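Local structure of alpha-glucosidase ([Eubacterium] rectale, 6PNR) at residues 121-124 / 128-131. The protein probably hydrolyses alpha-linked sulfoquinovosides as a family GH31 sulfoquinovosidase. Residues are numbered along the deposited sequence; the frame is centred on the assembly and turned at random.
Sequences MSYF and GRNF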
loop_
_atom_site.group_PDB
_atom_site.type_symbol
_atom_site.label_atom_id
_atom_site.label_comp_id
_atom_site.label_asym_id
_atom_site.label_seq_id
_atom_site.Cartn_x
_atom_site.Cartn_y
_atom_site.Cartn_z
ATOM N N MET A 121 16.673 9.441 -1.612
ATOM C CA MET A 121 17.040 8.874 -2.908
ATOM C C MET A 121 16.049 9.205 -4.016
ATOM O O MET A 121 16.408 9.108 -5.195
ATOM C CB MET A 121 17.170 7.342 -2.816
ATOM C CG MET A 121 17.988 6.813 -1.612
ATOM S SD MET A 121 19.637 7.556 -1.416
ATOM C CE MET A 121 20.448 6.989 -2.905
ATOM N N SER A 122 14.826 9.601 -3.680
ATOM C CA SER A 122 13.810 9.919 -4.686
ATOM C C SER A 122 13.506 11.407 -4.797
ATOM O O SER A 122 13.399 11.927 -5.913
ATOM C CB SER A 122 12.505 9.166 -4.387
ATOM O OG SER A 122 12.611 7.769 -4.675
ATOM N N TYR A 123 13.347 12.118 -3.681
ATOM C CA TYR A 123 12.945 13.520 -3.735
ATOM C C TYR A 123 13.858 14.349 -2.850
ATOM O O TYR A 123 14.005 14.066 -1.654
ATOM C CB TYR A 123 11.482 13.695 -3.328
ATOM C CG TYR A 123 10.582 12.870 -4.208
ATOM C CD1 TYR A 123 10.428 13.172 -5.558
ATOM C CD2 TYR A 123 9.920 11.762 -3.703
ATOM C CE1 TYR A 123 9.610 12.396 -6.374
ATOM C CE2 TYR A 123 9.110 10.981 -4.503
ATOM C CZ TYR A 123 8.966 11.294 -5.838
ATOM O OH TYR A 123 8.156 10.510 -6.628
ATOM N N PHE A 124 14.477 15.361 -3.457
ATOM C CA PHE A 124 15.320 16.309 -2.741
ATOM C C PHE A 124 14.453 17.361 -2.053
ATOM O O PHE A 124 14.467 17.486 -0.825
ATOM C CB PHE A 124 16.315 16.915 -3.735
ATOM C CG PHE A 124 17.265 17.923 -3.148
ATOM C CD1 PHE A 124 17.859 17.719 -1.916
ATOM C CD2 PHE A 124 17.607 19.058 -3.877
ATOM C CE1 PHE A 124 18.769 18.666 -1.393
ATOM C CE2 PHE A 124 18.513 20.006 -3.362
ATOM C CZ PHE A 124 19.082 19.806 -2.120
ATOM N N GLY A 128 5.232 18.560 -0.258
ATOM C CA GLY A 128 4.167 17.804 -0.876
ATOM C C GLY A 128 4.114 16.333 -0.512
ATOM O O GLY A 128 3.174 15.650 -0.929
ATOM N N ARG A 129 5.080 15.823 0.257
ATOM C CA ARG A 129 5.083 14.421 0.662
ATOM C C ARG A 129 5.432 14.311 2.139
ATOM O O ARG A 129 5.787 15.295 2.794
ATOM C CB ARG A 129 6.064 13.597 -0.188
ATOM C CG ARG A 129 5.639 13.457 -1.653
ATOM C CD ARG A 129 6.702 12.768 -2.502
ATOM N NE ARG A 129 6.291 12.671 -3.902
ATOM C CZ ARG A 129 6.605 13.566 -4.834
ATOM N NH1 ARG A 129 7.337 14.629 -4.518
ATOM N NH2 ARG A 129 6.177 13.408 -6.079
ATOM N N ASN A 130 5.325 13.094 2.673
ATOM C CA ASN A 130 5.761 12.818 4.034
ATOM C C ASN A 130 6.899 11.804 4.023
ATOM O O ASN A 130 6.987 10.938 3.139
ATOM C CB ASN A 130 4.607 12.315 4.914
ATOM C CG ASN A 130 4.056 10.980 4.457
ATOM O OD1 ASN A 130 3.517 10.857 3.354
ATOM N ND2 ASN A 130 4.161 9.977 5.319
ATOM N N PHE A 131 7.766 11.914 5.027
ATOM C CA PHE A 131 9.007 11.141 5.084
ATOM C C PHE A 131 9.138 10.503 6.462
ATOM O O PHE A 131 9.493 11.186 7.440
ATOM C CB PHE A 131 10.188 12.038 4.738
ATOM C CG PHE A 131 10.130 12.560 3.325
ATOM C CD1 PHE A 131 9.393 13.696 3.016
ATOM C CD2 PHE A 131 10.761 11.879 2.291
ATOM C CE1 PHE A 131 9.303 14.143 1.716
ATOM C CE2 PHE A 131 10.678 12.338 0.979
ATOM C CZ PHE A 131 9.952 13.471 0.696
#
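The guanidinium of Arg-129 lies flat over one face of the Tyr-123 ring, while CB of Ser-122 sits over the other face, near the ring's margin. At the edge of the Phe-131 ring sits CB of Tyr-123, 4.3 Å from CZ of Phe-131. Ring and guanidinium planes are only 5° apart. This is a stacked cation-pi pair: CZ of Arg-129 stands 3.5 Å from the centroid of the Tyr-123 ring. The closest approach is between NE of Arg-129 and CE2 of Tyr-123, at 3.3 Å. NH1 of Arg-129 lies near the CD1 side of the ring, and NH2 of Arg-129 reaches toward the phenol end, 3.6 Å from OH of Tyr-123. The Arg-129 side chain runs nearly straight (chi2 174°, chi3 -179°), which carries the charged group across to the tyrosine. CD of Arg-129 also packs on the ring, 3.6 Å from CD2 of Tyr-123. Replacing Tyr-123 with an alanine would probably cost the guanidinium its aromatic platform and leave it freer to turn. Tyr-123 and Arg-129 are partly exposed, whereas Phe-131 is buried and also meets Tyr-162 edge to face. On the loop side, Phe-124 packs against helix 469-481, and OG of Ser-122 is hydrogen-bonded to Arg-142 and His-466. The stack closes between two points of the loop joining strands 114-118 and 130-133, Arg-129 standing just before the second strand and Phe-131 within it. Strand 130-133 is one of the two edge strands of its antiparallel sheet within the chain and pairs with strand 188-194.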